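PDB 2JD4: laminin subunit ALPHA-1 from Mus musculus, which supplies the LG4-5 domain pair of laminin-111, a basement membrane protein, and through these magnesium-binding domains probably serves in anchorage at the cell surface. Local coordinates for residues 240-251 with 333-341; 266-274 with 297-308. The protein carries 4 engineered substitutions. One frame throughout, in Å; residues are numbered along the deposited sequence.

Both contacts belong to the second laminin G domain of the fragment, a beta sandwich, and their centres are about 17 Å apart. In sequence order the segments run 240-251, 266-274, 297-308, 333-341, so the two segments of interaction 2 fall between those of interaction 1. Strand 256-262 joins them: it pairs with 247-253 on one side and 267-272 on the other. Interaction 1 lays a long loop against the hairpin that carries a magnesium ligand, whereas interaction 2 packs strand 267-272 on the opposing hairpin 296-308. A probable hydrogen bond from Arg267 NH2 to Asn336 O, 2.9 Å, probably couples the loop beside the metal-bearing hairpin to the sandwich packing.

Interaction 1: 240-251 with 333-341; sequences ISSAKVDAIGLE and IKQNSLSSR. Engineered in segment 333-341: Ser337 (natural residue Cys). With MG (magnesium ion), chain D.
The beta hairpin of strands 235-241 and 247-253, whose connecting loop carries a magnesium ligand, is flanked here by the loop 333-341, with Lys334, Asn336, Ser339 and Ser340 making polar contacts. Asn336 works at two levels. Its backbone N gives a nearly straight bond to Ser241 OG (3.1 Å, 169° at the hydrogen), and that hydroxyl in turn donates to Ser242 O. With CG swung opposite the backbone N (chi1 -154°), its amide ND2 reaches Val245 O at 2.8 Å, lying in the carbonyl plane on a lone pair. Lys334 stretches its fully extended chain past Ala243, and NZ meets a lone pair of Lys244 O at 2.8 Å. The engineered Ser337 adds a weak bond from OG to Ala247 O, and its own carbonyl O sits 3.2 Å from Gly249 CA in a C-H...O contact. At the far end, the side chains of Glu251 and Leu338 run alongside each other in opposite senses, Leu338 CD2 lying against Glu251 CG and OE1. The Glu251 carboxylate takes Ser340 N on the syn lone pair of OE1 (2.8 Å). OE2 is gripped by Ser339 OG (2.7 Å), Ser339 N and His260 NE2. Asp246 makes no contact with 333-341, yet its OD2 binds the magnesium ion at 2.2 Å, together with Asp319 and three waters. The buried Glu251 thus has enough donors to be consistent with a charged carboxylate, while the bonds to Lys244 O and Val245 O fix the main chain just before Asp246 and are likely to steady the metal-bearing turn.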
loop_
_atom_site.group_PDB
_atom_site.type_symbol
_atom_site.label_atom_id
_atom_site.label_comp_id
_atom_site.label_asym_id
_atom_site.label_seq_id
_atom_site.Cartn_x
_atom_site.Cartn_y
_atom_site.Cartn_z
ATOM N N ILE A 240 -18.392 -3.199 -7.996
ATOM C CA ILE A 240 -18.728 -4.392 -7.217
ATOM C C ILE A 240 -20.020 -4.891 -7.851
ATOM O O ILE A 240 -21.055 -4.227 -7.755
ATOM C CB ILE A 240 -18.986 -4.055 -5.732
ATOM C CG1 ILE A 240 -17.773 -3.321 -5.146
ATOM C CG2 ILE A 240 -19.238 -5.339 -4.946
ATOM C CD1 ILE A 240 -17.972 -2.872 -3.708
ATOM N N SER A 241 -19.969 -6.053 -8.492
ATOM C CA SER A 241 -21.152 -6.558 -9.182
ATOM C C SER A 241 -21.433 -8.051 -9.064
ATOM O O SER A 241 -20.515 -8.870 -8.997
ATOM C CB SER A 241 -21.047 -6.197 -10.665
ATOM O OG SER A 241 -22.140 -6.716 -11.409
ATOM N N SER A 242 -22.718 -8.395 -9.033
ATOM C CA SER A 242 -23.125 -9.793 -8.985
ATOM C C SER A 242 -23.121 -10.228 -10.452
ATOM O O SER A 242 -23.034 -9.386 -11.345
ATOM C CB SER A 242 -24.538 -9.926 -8.421
ATOM O OG SER A 242 -25.480 -9.311 -9.283
ATOM N N ALA A 243 -23.211 -11.528 -10.705
ATOM C CA ALA A 243 -23.226 -12.018 -12.077
ATOM C C ALA A 243 -24.616 -11.796 -12.682
ATOM O O ALA A 243 -24.865 -12.139 -13.838
ATOM C CB ALA A 243 -22.861 -13.503 -12.109
ATOM N N LYS A 244 -25.511 -11.210 -11.893
ATOM C CA LYS A 244 -26.873 -10.945 -12.340
ATOM C C LYS A 244 -27.169 -9.464 -12.585
ATOM O O LYS A 244 -26.708 -8.895 -13.580
ATOM C CB LYS A 244 -27.876 -11.510 -11.326
ATOM C CG LYS A 244 -27.767 -13.015 -11.128
ATOM C CD LYS A 244 -28.788 -13.516 -10.116
ATOM C CE LYS A 244 -28.626 -15.006 -9.862
ATOM N NZ LYS A 244 -28.811 -15.806 -11.104
ATOM N N VAL A 245 -27.927 -8.846 -11.677
ATOM C CA VAL A 245 -28.317 -7.441 -11.813
ATOM C C VAL A 245 -27.756 -6.474 -10.750
ATOM O O VAL A 245 -27.170 -5.438 -11.083
ATOM C CB VAL A 245 -29.862 -7.317 -11.820
ATOM C CG1 VAL A 245 -30.278 -5.864 -12.022
ATOM C CG2 VAL A 245 -30.450 -8.198 -12.923
ATOM N N ASP A 246 -27.952 -6.799 -9.477
ATOM C CA ASP A 246 -27.477 -5.950 -8.383
ATOM C C ASP A 246 -25.991 -5.577 -8.503
ATOM O O ASP A 246 -25.132 -6.455 -8.603
ATOM C CB ASP A 246 -27.734 -6.651 -7.045
ATOM C CG ASP A 246 -29.213 -6.694 -6.687
ATOM O OD1 ASP A 246 -30.051 -6.519 -7.595
ATOM O OD2 ASP A 246 -29.532 -6.904 -5.500
ATOM N N ALA A 247 -25.698 -4.277 -8.479
ATOM C CA ALA A 247 -24.316 -3.800 -8.588
ATOM C C ALA A 247 -24.163 -2.290 -8.399
ATOM O O ALA A 247 -25.140 -1.541 -8.471
ATOM C CB ALA A 247 -23.744 -4.199 -9.945
ATOM N N ILE A 248 -22.928 -1.855 -8.142
ATOM C CA ILE A 248 -22.613 -0.433 -7.992
ATOM C C ILE A 248 -21.315 -0.149 -8.749
ATOM O O ILE A 248 -20.477 -1.037 -8.901
ATOM C CB ILE A 248 -22.422 -0.012 -6.513
ATOM C CG1 ILE A 248 -21.156 -0.643 -5.933
ATOM C CG2 ILE A 248 -23.639 -0.428 -5.693
ATOM C CD1 ILE A 248 -20.776 -0.078 -4.575
ATOM N N GLY A 249 -21.155 1.082 -9.228
ATOM C CA GLY A 249 -19.951 1.436 -9.966
ATOM C C GLY A 249 -19.585 2.906 -9.869
ATOM O O GLY A 249 -20.455 3.759 -9.708
ATOM N N LEU A 250 -18.286 3.191 -9.962
ATOM C CA LEU A 250 -17.758 4.553 -9.907
ATOM C C LEU A 250 -16.763 4.650 -11.067
ATOM O O LEU A 250 -15.843 3.836 -11.166
ATOM C CB LEU A 250 -17.038 4.777 -8.575
ATOM C CG LEU A 250 -16.914 6.199 -8.027
ATOM C CD1 LEU A 250 -18.299 6.744 -7.705
ATOM C CD2 LEU A 250 -16.052 6.187 -6.763
ATOM N N GLU A 251 -16.947 5.632 -11.943
ATOM C CA GLU A 251 -16.072 5.781 -13.101
ATOM C C GLU A 251 -15.979 7.211 -13.616
ATOM O O GLU A 251 -16.837 8.050 -13.330
ATOM C CB GLU A 251 -16.567 4.878 -14.241
ATOM C CG GLU A 251 -18.084 4.889 -14.401
ATOM C CD GLU A 251 -18.593 4.130 -15.629
ATOM O OE1 GLU A 251 -17.935 3.172 -16.090
ATOM O OE2 GLU A 251 -19.683 4.489 -16.123
ATOM N N ILE A 333 -15.285 -10.639 -16.587
ATOM C CA ILE A 333 -15.980 -10.236 -15.364
ATOM C C ILE A 333 -17.098 -9.233 -15.633
ATOM O O ILE A 333 -16.869 -8.172 -16.217
ATOM C CB ILE A 333 -14.990 -9.628 -14.341
ATOM C CG1 ILE A 333 -14.004 -10.706 -13.877
ATOM C CG2 ILE A 333 -15.746 -9.057 -13.149
ATOM C CD1 ILE A 333 -14.672 -11.917 -13.240
ATOM N N LYS A 334 -18.311 -9.567 -15.197
ATOM C CA LYS A 334 -19.456 -8.690 -15.411
ATOM C C LYS A 334 -19.516 -7.549 -14.408
ATOM O O LYS A 334 -19.332 -7.753 -13.211
ATOM C CB LYS A 334 -20.764 -9.494 -15.333
ATOM C CG LYS A 334 -22.002 -8.718 -15.796
ATOM C CD LYS A 334 -23.289 -9.527 -15.635
ATOM C CE LYS A 334 -24.486 -8.760 -16.185
ATOM N NZ LYS A 334 -25.764 -9.537 -16.116
ATOM N N GLN A 335 -19.751 -6.341 -14.905
ATOM C CA GLN A 335 -19.877 -5.164 -14.048
ATOM C C GLN A 335 -21.153 -4.469 -14.511
ATOM O O GLN A 335 -21.125 -3.579 -15.364
ATOM C CB GLN A 335 -18.662 -4.240 -14.198
ATOM C CG GLN A 335 -17.386 -4.728 -13.481
ATOM C CD GLN A 335 -17.581 -4.910 -11.969
ATOM O OE1 GLN A 335 -18.327 -4.167 -11.337
ATOM N NE2 GLN A 335 -16.891 -5.889 -11.389
ATOM N N ASN A 336 -22.275 -4.884 -13.930
ATOM C CA ASN A 336 -23.572 -4.359 -14.325
ATOM C C ASN A 336 -23.812 -2.877 -14.087
ATOM O O ASN A 336 -24.732 -2.303 -14.678
ATOM C CB ASN A 336 -24.694 -5.172 -13.674
ATOM C CG ASN A 336 -25.968 -5.130 -14.484
ATOM O OD1 ASN A 336 -25.926 -5.241 -15.710
ATOM N ND2 ASN A 336 -27.105 -4.974 -13.813
ATOM N N SER A 337 -23.006 -2.254 -13.229
ATOM C CA SER A 337 -23.172 -0.825 -12.973
ATOM C C SER A 337 -21.957 0.021 -13.379
ATOM O O SER A 337 -21.564 0.958 -12.682
ATOM C CB SER A 337 -23.544 -0.582 -11.510
ATOM O OG SER A 337 -24.860 -1.063 -11.252
ATOM N N LEU A 338 -21.372 -0.332 -14.519
ATOM C CA LEU A 338 -20.243 0.389 -15.100
ATOM C C LEU A 338 -20.477 0.438 -16.609
ATOM O O LEU A 338 -20.681 -0.596 -17.238
ATOM C CB LEU A 338 -18.911 -0.322 -14.805
ATOM C CG LEU A 338 -18.300 -0.086 -13.417
ATOM C CD1 LEU A 338 -17.009 -0.889 -13.267
ATOM C CD2 LEU A 338 -18.020 1.409 -13.231
ATOM N N SER A 339 -20.475 1.632 -17.190
ATOM C CA SER A 339 -20.670 1.744 -18.634
ATOM C C SER A 339 -19.328 1.632 -19.360
ATOM O O SER A 339 -19.258 1.171 -20.507
ATOM C CB SER A 339 -21.351 3.075 -18.991
ATOM O OG SER A 339 -20.556 4.194 -18.634
ATOM N N SER A 340 -18.260 2.039 -18.682
ATOM C CA SER A 340 -16.925 1.996 -19.264
ATOM C C SER A 340 -16.157 0.731 -18.915
ATOM O O SER A 340 -16.454 0.054 -17.928
ATOM C CB SER A 340 -16.102 3.209 -18.816
ATOM O OG SER A 340 -14.765 3.098 -19.285
ATOM N N ARG A 341 -15.146 0.454 -19.728
ATOM C CA ARG A 341 -14.286 -0.712 -19.588
ATOM C C ARG A 341 -12.810 -0.269 -19.592
ATOM O O ARG A 341 -11.899 -1.091 -19.473
ATOM C CB ARG A 341 -14.571 -1.645 -20.769
ATOM C CG ARG A 341 -14.001 -3.031 -20.686
ATOM C CD ARG A 341 -14.487 -3.862 -21.874
ATOM N NE ARG A 341 -15.920 -4.160 -21.821
ATOM C CZ ARG A 341 -16.460 -5.141 -21.099
ATOM N NH1 ARG A 341 -15.691 -5.926 -20.358
ATOM N NH2 ARG A 341 -17.768 -5.355 -21.128
HETATM MG MG MG D . -31.495 -7.629 -4.745
HETATM O O HOH W 1 -17.463 -7.356 -8.685
HETATM O O HOH W 2 -19.447 -9.832 -11.543
HETATM O O HOH W 3 -32.348 -7.285 -6.775
HETATM O O HOH W 4 -20.675 -2.454 -11.568
HETATM O O HOH W 5 -30.758 -9.439 -5.151
HETATM O O HOH W 6 -32.476 -5.813 -4.075
#

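Interaction 2: 266-274 with 297-308; sequences GRITATYQP and IVLTVDGNSVRA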
loop_
_atom_site.group_PDB
_atom_site.type_symbol
_atom_site.label_atom_id
_atom_site.label_comp_id
_atom_site.label_asym_id
_atom_site.label_seq_id
_atom_site.Cartn_x
_atom_site.Cartn_y
_atom_site.Cartn_z
ATOM N N GLY A 266 -33.383 -1.433 -11.779
ATOM C CA GLY A 266 -32.873 -0.554 -12.816
ATOM C C GLY A 266 -31.749 0.340 -12.328
ATOM O O GLY A 266 -31.634 0.614 -11.136
ATOM N N ARG A 267 -30.924 0.812 -13.255
ATOM C CA ARG A 267 -29.793 1.670 -12.906
ATOM C C ARG A 267 -30.178 3.084 -12.470
ATOM O O ARG A 267 -30.971 3.757 -13.130
ATOM C CB ARG A 267 -28.821 1.759 -14.087
ATOM C CG ARG A 267 -27.640 2.705 -13.853
ATOM C CD ARG A 267 -26.713 2.746 -15.059
ATOM N NE ARG A 267 -26.123 1.437 -15.327
ATOM C CZ ARG A 267 -25.348 1.167 -16.372
ATOM N NH1 ARG A 267 -25.061 2.114 -17.256
ATOM N NH2 ARG A 267 -24.870 -0.055 -16.539
ATOM N N ILE A 268 -29.606 3.511 -11.347
ATOM C CA ILE A 268 -29.818 4.847 -10.795
ATOM C C ILE A 268 -28.448 5.517 -10.928
ATOM O O ILE A 268 -27.443 4.951 -10.502
ATOM C CB ILE A 268 -30.220 4.777 -9.303
ATOM C CG1 ILE A 268 -31.489 3.928 -9.153
ATOM C CG2 ILE A 268 -30.450 6.179 -8.755
ATOM C CD1 ILE A 268 -31.897 3.670 -7.720
ATOM N N THR A 269 -28.404 6.712 -11.513
ATOM C CA THR A 269 -27.127 7.391 -11.730
ATOM C C THR A 269 -26.994 8.842 -11.267
ATOM O O THR A 269 -27.826 9.691 -11.596
ATOM C CB THR A 269 -26.768 7.351 -13.230
ATOM O OG1 THR A 269 -26.610 5.989 -13.642
ATOM C CG2 THR A 269 -25.480 8.120 -13.506
ATOM N N ALA A 270 -25.929 9.114 -10.512
ATOM C CA ALA A 270 -25.622 10.461 -10.036
ATOM C C ALA A 270 -24.425 10.922 -10.870
ATOM O O ALA A 270 -23.385 10.260 -10.886
ATOM C CB ALA A 270 -25.256 10.434 -8.563
ATOM N N THR A 271 -24.562 12.054 -11.550
ATOM C CA THR A 271 -23.499 12.559 -12.414
ATOM C C THR A 271 -22.913 13.907 -11.994
ATOM O O THR A 271 -23.649 14.869 -11.765
ATOM C CB THR A 271 -24.010 12.682 -13.868
ATOM O OG1 THR A 271 -24.370 11.387 -14.361
ATOM C CG2 THR A 271 -22.954 13.286 -14.767
ATOM N N TYR A 272 -21.584 13.968 -11.904
ATOM C CA TYR A 272 -20.887 15.200 -11.537
ATOM C C TYR A 272 -20.078 15.743 -12.710
ATOM O O TYR A 272 -19.137 15.100 -13.175
ATOM C CB TYR A 272 -19.930 14.974 -10.361
ATOM C CG TYR A 272 -19.048 16.179 -10.085
ATOM C CD1 TYR A 272 -19.595 17.374 -9.613
ATOM C CD2 TYR A 272 -17.677 16.140 -10.343
ATOM C CE1 TYR A 272 -18.802 18.504 -9.407
ATOM C CE2 TYR A 272 -16.872 17.266 -10.140
ATOM C CZ TYR A 272 -17.442 18.442 -9.672
ATOM O OH TYR A 272 -16.657 19.554 -9.465
ATOM N N GLN A 273 -20.441 16.929 -13.187
ATOM C CA GLN A 273 -19.716 17.543 -14.291
ATOM C C GLN A 273 -19.125 18.876 -13.852
ATOM O O GLN A 273 -19.852 19.789 -13.465
ATOM C CB GLN A 273 -20.635 17.759 -15.493
ATOM C CG GLN A 273 -19.952 18.460 -16.657
ATOM C CD GLN A 273 -20.734 18.346 -17.944
ATOM O OE1 GLN A 273 -21.899 18.738 -18.015
ATOM N NE2 GLN A 273 -20.097 17.806 -18.977
ATOM N N PRO A 274 -17.790 19.001 -13.901
ATOM C CA PRO A 274 -17.097 20.233 -13.507
ATOM C C PRO A 274 -17.260 21.357 -14.532
ATOM O O PRO A 274 -17.590 21.104 -15.691
ATOM C CB PRO A 274 -15.649 19.776 -13.372
ATOM C CG PRO A 274 -15.539 18.742 -14.454
ATOM C CD PRO A 274 -16.824 17.953 -14.282
ATOM N N ILE A 297 -28.843 8.225 -3.114
ATOM C CA ILE A 297 -27.513 8.092 -3.703
ATOM C C ILE A 297 -26.885 9.483 -3.797
ATOM O O ILE A 297 -27.404 10.363 -4.485
ATOM C CB ILE A 297 -27.607 7.468 -5.114
ATOM C CG1 ILE A 297 -27.941 5.980 -4.995
ATOM C CG2 ILE A 297 -26.317 7.673 -5.875
ATOM C CD1 ILE A 297 -28.224 5.313 -6.321
ATOM N N VAL A 298 -25.764 9.676 -3.106
ATOM C CA VAL A 298 -25.090 10.969 -3.105
ATOM C C VAL A 298 -23.626 10.891 -3.549
ATOM O O VAL A 298 -22.839 10.121 -2.996
ATOM C CB VAL A 298 -25.132 11.611 -1.693
ATOM C CG1 VAL A 298 -24.453 12.969 -1.718
ATOM C CG2 VAL A 298 -26.580 11.743 -1.214
ATOM N N LEU A 299 -23.282 11.702 -4.546
ATOM C CA LEU A 299 -21.922 11.781 -5.078
ATOM C C LEU A 299 -21.365 13.172 -4.781
ATOM O O LEU A 299 -21.982 14.184 -5.117
ATOM C CB LEU A 299 -21.910 11.544 -6.594
ATOM C CG LEU A 299 -20.550 11.787 -7.269
ATOM C CD1 LEU A 299 -19.495 10.889 -6.640
ATOM C CD2 LEU A 299 -20.652 11.538 -8.767
ATOM N N THR A 300 -20.199 13.220 -4.148
ATOM C CA THR A 300 -19.577 14.491 -3.807
ATOM C C THR A 300 -18.134 14.534 -4.304
ATOM O O THR A 300 -17.317 13.681 -3.942
ATOM C CB THR A 300 -19.592 14.703 -2.284
ATOM O OG1 THR A 300 -20.930 14.544 -1.794
ATOM C CG2 THR A 300 -19.092 16.097 -1.935
ATOM N N VAL A 301 -17.833 15.515 -5.149
ATOM C CA VAL A 301 -16.485 15.678 -5.690
ATOM C C VAL A 301 -15.973 17.068 -5.324
ATOM O O VAL A 301 -16.606 18.082 -5.646
ATOM C CB VAL A 301 -16.466 15.532 -7.225
ATOM C CG1 VAL A 301 -15.037 15.635 -7.733
ATOM C CG2 VAL A 301 -17.074 14.192 -7.629
ATOM N N ASP A 302 -14.830 17.107 -4.645
ATOM C CA ASP A 302 -14.237 18.360 -4.204
ATOM C C ASP A 302 -15.255 19.218 -3.449
ATOM O O ASP A 302 -15.266 20.443 -3.575
ATOM C CB ASP A 302 -13.668 19.147 -5.393
ATOM C CG ASP A 302 -12.487 18.447 -6.045
ATOM O OD1 ASP A 302 -11.744 17.740 -5.325
ATOM O OD2 ASP A 302 -12.293 18.613 -7.271
ATOM N N GLY A 303 -16.111 18.568 -2.669
ATOM C CA GLY A 303 -17.107 19.294 -1.897
ATOM C C GLY A 303 -18.433 19.546 -2.595
ATOM O O GLY A 303 -19.403 19.945 -1.952
ATOM N N ASN A 304 -18.482 19.317 -3.905
ATOM C CA ASN A 304 -19.700 19.521 -4.686
ATOM C C ASN A 304 -20.548 18.250 -4.692
ATOM O O ASN A 304 -20.101 17.199 -5.156
ATOM C CB ASN A 304 -19.328 19.911 -6.116
ATOM C CG ASN A 304 -18.395 21.107 -6.166
ATOM O OD1 ASN A 304 -18.809 22.243 -5.932
ATOM N ND2 ASN A 304 -17.124 20.854 -6.456
ATOM N N SER A 305 -21.773 18.352 -4.181
ATOM C CA SER A 305 -22.671 17.202 -4.113
ATOM C C SER A 305 -23.738 17.159 -5.198
ATOM O O SER A 305 -24.188 18.190 -5.693
ATOM C CB SER A 305 -23.360 17.149 -2.744
ATOM O OG SER A 305 -22.440 16.857 -1.706
ATOM N N VAL A 306 -24.133 15.940 -5.555
ATOM C CA VAL A 306 -25.163 15.685 -6.561
ATOM C C VAL A 306 -25.833 14.379 -6.151
ATOM O O VAL A 306 -25.159 13.370 -5.947
ATOM C CB VAL A 306 -24.559 15.515 -7.967
ATOM C CG1 VAL A 306 -25.661 15.236 -8.967
ATOM C CG2 VAL A 306 -23.799 16.766 -8.365
ATOM N N ARG A 307 -27.156 14.390 -6.024
ATOM C CA ARG A 307 -27.854 13.184 -5.604
ATOM C C ARG A 307 -29.064 12.795 -6.440
ATOM O O ARG A 307 -29.514 13.544 -7.308
ATOM C CB ARG A 307 -28.273 13.320 -4.140
ATOM C CG ARG A 307 -29.261 14.439 -3.866
ATOM C CD ARG A 307 -29.156 14.889 -2.420
ATOM N NE ARG A 307 -27.870 15.536 -2.165
ATOM C CZ ARG A 307 -27.392 15.814 -0.956
ATOM N NH1 ARG A 307 -28.088 15.498 0.128
ATOM N NH2 ARG A 307 -26.217 16.416 -0.831
ATOM N N ALA A 308 -29.576 11.602 -6.162
ATOM C CA ALA A 308 -30.739 11.061 -6.850
ATOM C C ALA A 308 -31.494 10.178 -5.865
ATOM O O ALA A 308 -30.891 9.363 -5.167
ATOM C CB ALA A 308 -30.300 10.246 -8.062
#
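Val301 O is held twice by Asn304, by its backbone N at 2.8 Å and by its side-chain ND2 at 2.9 Å, and both residues press against Tyr272. The double grip closes the type I' turn between strands 296-301 and 304-308 and fixes the Asn304 amide, whose plane lies 10° from the Tyr272 ring plane. A chi1 of 172° carries the Tyr272 ring away from its own backbone N and across this end of the hairpin. Val301 CB sits over one face in a CH-pi contact, 3.7 Å from the ring centroid, while Pro274 N lies over the other face. Val306 CG2 approaches the ring edge, near its plane. An alanine in place of Tyr272 would leave Val301 without its CH-pi partner and is likely to open a gap beside Asn304. This is face-to-face packing in the laminin G beta sandwich: strand 267-272, paired with 256-262, belongs to one layer, and the hairpin, paired through 296-301 with 286-293, to the other; 267-272 and 297-301 run only 18° from parallel. Further along, small Ala270 lets the layers close up, its CB lying 4.0 Å from Leu299 CB and reaching Ile297 CG2 as well. Leu299 CD2 fills in beside Tyr272 CB. On the neighbouring strand Val306 CG1 comes to 3.5 Å from Thr271 O. At the Ile268 end, its CG2 presses to 3.4 Å against Ile297 CD1, closer than usual van der Waals contact, and also touches Ala308 CB.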